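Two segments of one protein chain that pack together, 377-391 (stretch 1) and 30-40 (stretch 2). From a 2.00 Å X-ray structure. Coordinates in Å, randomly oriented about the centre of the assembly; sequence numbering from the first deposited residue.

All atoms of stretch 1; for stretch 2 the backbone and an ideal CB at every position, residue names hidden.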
ATOM      1  N   ASP A 377       6.293  -2.673  16.394  1.00 25.16           N
ATOM      2  CA  ASP A 377       7.409  -2.721  15.455  1.00 25.68           C
ATOM      3  C   ASP A 377       7.641  -1.300  14.943  1.00 29.70           C
ATOM      4  O   ASP A 377       6.692  -0.658  14.477  1.00 30.55           O
ATOM      5  CB  ASP A 377       7.075  -3.659  14.283  1.00 27.87           C
ATOM      6  CG  ASP A 377       8.158  -3.696  13.235  1.00 34.28           C
ATOM      7  OD1 ASP A 377       9.215  -4.296  13.500  1.00 36.10           O
ATOM      8  OD2 ASP A 377       7.966  -3.088  12.171  1.00 37.78           O
ATOM      9  N   LEU A 378       8.877  -0.791  15.092  1.00 25.62           N
ATOM     10  CA  LEU A 378       9.250   0.572  14.705  1.00 24.27           C
ATOM     11  C   LEU A 378       8.975   0.867  13.231  1.00 25.82           C
ATOM     12  O   LEU A 378       8.329   1.875  12.902  1.00 23.80           O
ATOM     13  CB  LEU A 378      10.717   0.863  15.084  1.00 24.31           C
ATOM     14  CG  LEU A 378      11.251   2.272  14.768  1.00 28.09           C
ATOM     15  CD1 LEU A 378      10.488   3.354  15.529  1.00 27.40           C
ATOM     16  CD2 LEU A 378      12.735   2.360  15.038  1.00 29.02           C
ATOM     17  N   ARG A 379       9.449  -0.029  12.352  1.00 22.87           N
ATOM     18  CA  ARG A 379       9.268   0.056  10.899  1.00 22.25           C
ATOM     19  C   ARG A 379       7.774   0.168  10.502  1.00 28.01           C
ATOM     20  O   ARG A 379       7.405   1.084   9.764  1.00 27.17           O
ATOM     21  CB  ARG A 379       9.951  -1.151  10.220  1.00 24.11           C
ATOM     22  CG  ARG A 379       9.636  -1.267   8.728  1.00 37.11           C
ATOM     23  CD  ARG A 379      10.811  -1.685   7.876  1.00 45.17           C
ATOM     24  NE  ARG A 379      10.646  -1.171   6.512  1.00 59.12           N
ATOM     25  CZ  ARG A 379      11.180  -0.037   6.063  1.00 68.70           C
ATOM     26  NH1 ARG A 379      11.955   0.701   6.852  1.00 54.55           N
ATOM     27  NH2 ARG A 379      10.961   0.356   4.815  1.00 51.99           N
ATOM     28  N   MET A 380       6.927  -0.759  11.006  1.00 27.76           N
ATOM     29  CA  MET A 380       5.487  -0.806  10.740  1.00 29.44           C
ATOM     30  C   MET A 380       4.787   0.469  11.227  1.00 26.66           C
ATOM     31  O   MET A 380       3.935   1.002  10.530  1.00 24.28           O
ATOM     32  CB  MET A 380       4.865  -2.064  11.372  1.00 34.57           C
ATOM     33  CG  MET A 380       3.362  -2.212  11.119  1.00 42.66           C
ATOM     34  SD  MET A 380       2.854  -2.099   9.369  1.00 51.16           S
ATOM     35  CE  MET A 380       3.719  -3.564   8.669  1.00 48.12           C
ATOM     36  N   LEU A 381       5.161   0.958  12.415  1.00 22.43           N
ATOM     37  CA  LEU A 381       4.622   2.193  12.981  1.00 21.47           C
ATOM     38  C   LEU A 381       5.035   3.401  12.114  1.00 23.43           C
ATOM     39  O   LEU A 381       4.191   4.259  11.820  1.00 22.72           O
ATOM     40  CB  LEU A 381       5.105   2.333  14.438  1.00 21.64           C
ATOM     41  CG  LEU A 381       4.723   3.605  15.188  1.00 26.58           C
ATOM     42  CD1 LEU A 381       3.206   3.761  15.307  1.00 26.62           C
ATOM     43  CD2 LEU A 381       5.371   3.627  16.556  1.00 26.38           C
ATOM     44  N   THR A 382       6.304   3.439  11.652  1.00 20.37           N
ATOM     45  CA  THR A 382       6.775   4.536  10.776  1.00 20.52           C
ATOM     46  C   THR A 382       6.004   4.526   9.444  1.00 24.10           C
ATOM     47  O   THR A 382       5.606   5.595   8.954  1.00 22.64           O
ATOM     48  CB  THR A 382       8.306   4.514  10.566  1.00 22.69           C
ATOM     49  OG1 THR A 382       8.948   4.306  11.818  1.00 22.97           O
ATOM     50  CG2 THR A 382       8.833   5.817   9.951  1.00 17.66           C
ATOM     51  N   SER A 383       5.755   3.311   8.894  1.00 21.14           N
ATOM     52  CA  SER A 383       5.015   3.132   7.633  1.00 20.17           C
ATOM     53  C   SER A 383       3.571   3.615   7.754  1.00 22.73           C
ATOM     54  O   SER A 383       3.089   4.299   6.853  1.00 20.76           O
ATOM     55  CB  SER A 383       5.054   1.672   7.176  1.00 22.95           C
ATOM     56  OG  SER A 383       6.399   1.265   6.993  1.00 31.44           O
ATOM     57  N   ARG A 384       2.879   3.263   8.875  1.00 21.48           N
ATOM     58  CA  ARG A 384       1.491   3.682   9.119  1.00 20.55           C
ATOM     59  C   ARG A 384       1.394   5.211   9.180  1.00 23.31           C
ATOM     60  O   ARG A 384       0.463   5.787   8.622  1.00 21.80           O
ATOM     61  CB  ARG A 384       0.919   3.013  10.396  1.00 21.48           C
ATOM     62  CG  ARG A 384      -0.536   3.400  10.681  1.00 31.79           C
ATOM     63  CD  ARG A 384      -1.281   2.440  11.620  1.00 34.91           C
ATOM     64  NE  ARG A 384      -1.128   2.776  13.036  1.00 39.74           N
ATOM     65  CZ  ARG A 384      -1.907   3.628  13.703  1.00 53.33           C
ATOM     66  NH1 ARG A 384      -2.885   4.278  13.078  1.00 31.84           N
ATOM     67  NH2 ARG A 384      -1.702   3.851  14.995  1.00 40.73           N
ATOM     68  N   LEU A 385       2.355   5.868   9.853  1.00 22.10           N
ATOM     69  CA  LEU A 385       2.387   7.334   9.956  1.00 22.19           C
ATOM     70  C   LEU A 385       2.663   7.969   8.574  1.00 23.70           C
ATOM     71  O   LEU A 385       2.020   8.962   8.206  1.00 22.54           O
ATOM     72  CB  LEU A 385       3.431   7.787  11.006  1.00 23.06           C
ATOM     73  CG  LEU A 385       3.465   9.281  11.316  1.00 28.63           C
ATOM     74  CD1 LEU A 385       2.108   9.782  11.823  1.00 30.22           C
ATOM     75  CD2 LEU A 385       4.585   9.615  12.316  1.00 28.47           C
ATOM     76  N   ALA A 386       3.568   7.360   7.788  1.00 19.86           N
ATOM     77  CA  ALA A 386       3.862   7.827   6.417  1.00 19.23           C
ATOM     78  C   ALA A 386       2.595   7.735   5.543  1.00 22.20           C
ATOM     79  O   ALA A 386       2.312   8.640   4.760  1.00 21.45           O
ATOM     80  CB  ALA A 386       4.993   7.003   5.805  1.00 19.54           C
ATOM     81  N   SER A 387       1.822   6.653   5.713  1.00 19.34           N
ATOM     82  CA  SER A 387       0.567   6.417   5.002  1.00 19.61           C
ATOM     83  C   SER A 387      -0.484   7.472   5.376  1.00 23.89           C
ATOM     84  O   SER A 387      -1.183   7.977   4.500  1.00 23.19           O
ATOM     85  CB  SER A 387       0.043   5.020   5.329  1.00 23.58           C
ATOM     86  OG  SER A 387      -0.962   4.659   4.400  1.00 39.46           O
ATOM     87  N   SER A 388      -0.596   7.817   6.680  1.00 21.89           N
ATOM     88  CA  SER A 388      -1.541   8.847   7.146  1.00 21.68           C
ATOM     89  C   SER A 388      -1.180  10.188   6.537  1.00 24.70           C
ATOM     90  O   SER A 388      -2.056  10.937   6.095  1.00 25.87           O
ATOM     91  CB  SER A 388      -1.523   8.942   8.673  1.00 24.47           C
ATOM     92  OG  SER A 388      -1.813   7.670   9.214  1.00 32.30           O
ATOM     93  N   SER A 389       0.117  10.468   6.474  1.00 20.61           N
ATOM     94  CA  SER A 389       0.664  11.689   5.884  1.00 20.67           C
ATOM     95  C   SER A 389       0.356  11.780   4.384  1.00 27.77           C
ATOM     96  O   SER A 389      -0.071  12.841   3.897  1.00 28.87           O
ATOM     97  CB  SER A 389       2.169  11.756   6.115  1.00 21.70           C
ATOM     98  OG  SER A 389       2.699  12.948   5.563  1.00 26.63           O
ATOM     99  N   LEU A 390       0.561  10.673   3.658  1.00 24.48           N
ATOM    100  CA  LEU A 390       0.303  10.633   2.218  1.00 24.32           C
ATOM    101  C   LEU A 390      -1.194  10.865   1.889  1.00 29.49           C
ATOM    102  O   LEU A 390      -1.525  11.608   0.960  1.00 29.42           O
ATOM    103  CB  LEU A 390       0.785   9.288   1.661  1.00 23.64           C
ATOM    104  CG  LEU A 390       0.548   9.038   0.170  1.00 29.17           C
ATOM    105  CD1 LEU A 390       1.591   9.731  -0.670  1.00 30.22           C
ATOM    106  CD2 LEU A 390       0.516   7.543  -0.138  1.00 30.64           C
ATOM    107  N   ASN A 391      -2.080  10.234   2.665  1.00 27.42           N
ATOM    108  CA  ASN A 391      -3.522  10.276   2.433  1.00 27.66           C
ATOM    109  C   ASN A 391      -4.251  11.408   3.107  1.00 31.89           C
ATOM    110  O   ASN A 391      -5.454  11.538   2.886  1.00 30.53           O
ATOM    111  CB  ASN A 391      -4.150   8.939   2.825  1.00 27.14           C
ATOM    112  CG  ASN A 391      -3.704   7.822   1.923  1.00 43.40           C
ATOM    113  OD1 ASN A 391      -2.936   6.945   2.320  1.00 28.99           O
ATOM    114  ND2 ASN A 391      -4.164   7.841   0.687  1.00 41.21           N
ATOM    115  N   UNK A  30      16.773   3.719  22.034  1.00 22.75           N
ATOM    116  CA  UNK A  30      17.818   4.561  21.437  1.00 22.29           C
ATOM    117  C   UNK A  30      17.918   4.435  19.920  1.00 25.88           C
ATOM    118  O   UNK A  30      18.984   4.679  19.354  1.00 25.51           O
ATOM    119  CB  UNK A  30      19.173   4.211  22.056  1.00 22.29           C
ATOM    120  N   UNK A  31      16.800   4.100  19.267  1.00 22.27           N
ATOM    121  CA  UNK A  31      16.717   4.005  17.825  1.00 21.91           C
ATOM    122  C   UNK A  31      15.711   5.034  17.324  1.00 25.15           C
ATOM    123  O   UNK A  31      14.728   5.308  18.002  1.00 24.00           O
ATOM    124  CB  UNK A  31      16.326   2.592  17.388  1.00 21.91           C
ATOM    125  N   UNK A  32      15.985   5.617  16.146  1.00 22.81           N
ATOM    126  CA  UNK A  32      15.118   6.590  15.489  1.00 22.91           C
ATOM    127  C   UNK A  32      15.099   6.349  13.976  1.00 26.75           C
ATOM    128  O   UNK A  32      16.110   5.973  13.393  1.00 25.91           O
ATOM    129  CB  UNK A  32      15.581   8.015  15.798  1.00 22.91           C
ATOM    130  N   UNK A  33      13.938   6.565  13.362  1.00 23.92           N
ATOM    131  CA  UNK A  33      13.734   6.540  11.929  1.00 22.87           C
ATOM    132  C   UNK A  33      13.558   7.982  11.517  1.00 24.81           C
ATOM    133  O   UNK A  33      12.828   8.742  12.175  1.00 22.80           O
ATOM    134  CB  UNK A  33      12.539   5.674  11.524  1.00 22.87           C
ATOM    135  N   UNK A  34      14.302   8.381  10.489  1.00 21.14           N
ATOM    136  CA  UNK A  34      14.238   9.721   9.910  1.00 21.61           C
ATOM    137  C   UNK A  34      13.897   9.500   8.453  1.00 23.85           C
ATOM    138  O   UNK A  34      14.676   8.867   7.732  1.00 22.12           O
ATOM    139  CB  UNK A  34      15.540  10.506  10.086  1.00 21.61           C
ATOM    140  N   UNK A  35      12.673   9.890   8.055  1.00 19.19           N
ATOM    141  CA  UNK A  35      12.201   9.704   6.690  1.00 19.12           C
ATOM    142  C   UNK A  35      11.821  11.030   6.081  1.00 23.41           C
ATOM    143  O   UNK A  35      11.042  11.781   6.682  1.00 22.27           O
ATOM    144  CB  UNK A  35      11.012   8.742   6.650  1.00 19.12           C
ATOM    145  N   UNK A  36      12.306  11.292   4.853  1.00 19.43           N
ATOM    146  CA  UNK A  36      11.923  12.467   4.090  1.00 18.89           C
ATOM    147  C   UNK A  36      10.936  11.979   3.024  1.00 23.61           C
ATOM    148  O   UNK A  36      11.281  11.154   2.161  1.00 22.53           O
ATOM    149  CB  UNK A  36      13.135  13.168   3.474  1.00 18.89           C
ATOM    150  N   UNK A  37       9.708  12.496   3.096  1.00 20.41           N
ATOM    151  CA  UNK A  37       8.633  12.108   2.203  1.00 19.92           C
ATOM    152  C   UNK A  37       8.279  13.205   1.204  1.00 23.27           C
ATOM    153  O   UNK A  37       7.808  14.270   1.585  1.00 21.17           O
ATOM    154  CB  UNK A  37       7.395  11.729   3.018  1.00 19.92           C
ATOM    155  N   UNK A  38       8.492  12.917  -0.087  1.00 20.20           N
ATOM    156  CA  UNK A  38       8.140  13.817  -1.184  1.00 20.97           C
ATOM    157  C   UNK A  38       6.763  13.354  -1.601  1.00 24.44           C
ATOM    158  O   UNK A  38       6.612  12.189  -1.952  1.00 22.89           O
ATOM    159  CB  UNK A  38       9.145  13.786  -2.337  1.00 20.97           C
ATOM    160  N   UNK A  39       5.777  14.256  -1.611  1.00 22.67           N
ATOM    161  CA  UNK A  39       4.395  13.891  -1.947  1.00 22.61           C
ATOM    162  C   UNK A  39       4.141  13.781  -3.453  1.00 25.94           C
ATOM    163  O   UNK A  39       3.034  14.103  -3.930  1.00 24.96           O
ATOM    164  CB  UNK A  39       3.435  14.921  -1.349  1.00 22.61           C
ATOM    165  N   UNK A  40       5.174  13.317  -4.198  1.00 20.79           N
ATOM    166  CA  UNK A  40       5.137  13.143  -5.648  1.00 19.99           C
ATOM    167  C   UNK A  40       5.908  11.881  -6.003  1.00 25.19           C
ATOM    168  O   UNK A  40       7.041  11.693  -5.534  1.00 24.97           O
ATOM    169  CB  UNK A  40       5.718  14.361  -6.370  1.00 19.99           C
TER

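Positions 31 to 38 form an extended strand that runs beside helix 378-391 at 31° to it; alternate CA-to-CB bonds from 31 to 37 therefore point toward the helix.

Position 30 lies beyond the strand, with nothing of stretch 1 within 5.5 Å of its ideal CB. Its positive phi (58°) favours Gly, Asn or Asp; it is Asp 30.

At 31 the CB points toward the helix, 4.3 Å from Leu 378 CD2. An aliphatic side chain, or the methylene part of a longer polar one, would suit. Gln 31 is the latter: its CG lies 4.0 Å from Leu 378 CD2, and its end leads away.

Positions 32, 34, 36 and 38 find no part of stretch 1 near their CB atoms, so the helix does not discriminate among strand-compatible side chains. They are Val 32, Leu 34, Leu 36 and Ile 38.

At 33 the CB points toward the helix, 3.9 Å from Thr 382 OG1. Thr 382 OG1 lies 2.7 Å from Leu 378 O and can donate to it, leaving its oxygen free to accept, so a short side chain with a donor is attractive; Ser, Thr or Asn could serve. Asn 33 donates from ND2 to Thr 382 OG1 (2.9 Å).

Position 35 also points toward the helix, but its CB is 4.9 Å from Thr 382 CG2, leaving room for a large side chain. Stretch 1 offers that methyl, Ala 386 CB and Ser 383 OG, a mixed surface suited to Met, Leu or an aromatic ring. Trp 35 covers it broadly: Thr 382 CG2 sits over one face, 3.5 Å from the centroid of the six-membered ring, while Ala 386 CB approaches the ring edge at CZ3 (3.7 Å).

At 37 the CB points toward the helix, 5.5 Å from Ser 389 OG, with Ala 386 O within reach of a long side chain. A hydroxyl and a carbonyl together favour a group that both accepts and donates, such as Gln. Gln 37 fits, accepting from Ser 389 OG through OE1 (2.6 Å) and donating from NE2 to Ala 386 O (3.0 Å).

Position 39 points sideways, so only a side chain of some length reaches the helix; His, Gln or an aromatic are plausible. His 39 brings its ring edge to Ser 389 O (CE1 to O, 3.6 Å), and one water bridges ND1 and Leu 390 O, 2.8 Å from each.

Position 40 points away, leaving the choice open; it is Thr 40.

Stretch 2 30-40: DQVNLWLQIHT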
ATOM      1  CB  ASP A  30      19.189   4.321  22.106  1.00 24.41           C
ATOM      2  CG  ASP A  30      19.163   4.495  23.599  1.00 31.98           C
ATOM      3  OD1 ASP A  30      18.600   5.514  24.068  1.00 30.56           O
ATOM      4  OD2 ASP A  30      19.710   3.614  24.305  1.00 38.79           O
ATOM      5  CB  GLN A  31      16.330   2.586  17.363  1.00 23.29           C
ATOM      6  CG  GLN A  31      16.605   2.332  15.856  1.00 29.74           C
ATOM      7  CD  GLN A  31      18.069   2.153  15.491  1.00 33.60           C
ATOM      8  OE1 GLN A  31      18.944   1.988  16.342  1.00 26.07           O
ATOM      9  NE2 GLN A  31      18.369   2.157  14.204  1.00 26.28           N
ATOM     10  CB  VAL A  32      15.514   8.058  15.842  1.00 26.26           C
ATOM     11  CG1 VAL A  32      16.865   8.447  15.232  1.00 25.45           C
ATOM     12  CG2 VAL A  32      14.425   9.047  15.429  1.00 25.90           C
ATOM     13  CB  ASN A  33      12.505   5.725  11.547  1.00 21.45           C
ATOM     14  CG  ASN A  33      12.746   4.246  11.481  1.00 34.95           C
ATOM     15  OD1 ASN A  33      13.873   3.759  11.610  1.00 25.48           O
ATOM     16  ND2 ASN A  33      11.675   3.497  11.310  1.00 26.28           N
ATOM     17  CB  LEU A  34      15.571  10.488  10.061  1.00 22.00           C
ATOM     18  CG  LEU A  34      16.147  10.666  11.475  1.00 26.65           C
ATOM     19  CD1 LEU A  34      17.506  11.333  11.407  1.00 26.74           C
ATOM     20  CD2 LEU A  34      15.209  11.493  12.384  1.00 28.64           C
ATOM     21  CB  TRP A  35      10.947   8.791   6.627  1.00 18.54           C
ATOM     22  CG  TRP A  35      11.111   7.321   6.915  1.00 19.92           C
ATOM     23  CD1 TRP A  35      12.154   6.700   7.552  1.00 22.88           C
ATOM     24  CD2 TRP A  35      10.130   6.306   6.671  1.00 19.81           C
ATOM     25  NE1 TRP A  35      11.908   5.348   7.656  1.00 22.26           N
ATOM     26  CE2 TRP A  35      10.667   5.080   7.132  1.00 23.71           C
ATOM     27  CE3 TRP A  35       8.836   6.315   6.111  1.00 20.97           C
ATOM     28  CZ2 TRP A  35       9.942   3.878   7.080  1.00 23.18           C
ATOM     29  CZ3 TRP A  35       8.138   5.115   6.014  1.00 22.42           C
ATOM     30  CH2 TRP A  35       8.695   3.914   6.483  1.00 23.38           C
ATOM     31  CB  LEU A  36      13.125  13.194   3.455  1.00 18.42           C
ATOM     32  CG  LEU A  36      12.754  14.358   2.504  1.00 22.75           C
ATOM     33  CD1 LEU A  36      12.001  15.503   3.267  1.00 21.92           C
ATOM     34  CD2 LEU A  36      13.994  14.877   1.749  1.00 23.09           C
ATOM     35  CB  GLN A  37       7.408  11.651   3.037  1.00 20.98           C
ATOM     36  CG  GLN A  37       6.115  11.405   2.245  1.00 20.30           C
ATOM     37  CD  GLN A  37       4.974  11.182   3.190  1.00 27.93           C
ATOM     38  OE1 GLN A  37       4.603  12.062   3.970  1.00 23.07           O
ATOM     39  NE2 GLN A  37       4.408   9.996   3.167  1.00 22.07           N
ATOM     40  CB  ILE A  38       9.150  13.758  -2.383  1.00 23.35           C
ATOM     41  CG1 ILE A  38      10.651  13.737  -1.921  1.00 23.01           C
ATOM     42  CG2 ILE A  38       8.870  14.860  -3.412  1.00 24.73           C
ATOM     43  CD1 ILE A  38      11.190  14.882  -1.054  1.00 25.16           C
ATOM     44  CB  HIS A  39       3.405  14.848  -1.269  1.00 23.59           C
ATOM     45  CG  HIS A  39       3.420  14.759   0.229  1.00 27.02           C
ATOM     46  ND1 HIS A  39       2.418  14.108   0.918  1.00 29.15           N
ATOM     47  CD2 HIS A  39       4.310  15.258   1.118  1.00 29.11           C
ATOM     48  CE1 HIS A  39       2.724  14.226   2.202  1.00 28.88           C
ATOM     49  NE2 HIS A  39       3.856  14.912   2.370  1.00 29.09           N
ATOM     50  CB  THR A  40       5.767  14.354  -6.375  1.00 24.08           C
ATOM     51  OG1 THR A  40       5.074  15.550  -6.042  1.00 21.86           O
ATOM     52  CG2 THR A  40       5.811  14.178  -7.913  1.00 21.02           C
TER
HETATM   53  O   HOH W   1       0.103  13.405  -0.504  1.00 34.83           O
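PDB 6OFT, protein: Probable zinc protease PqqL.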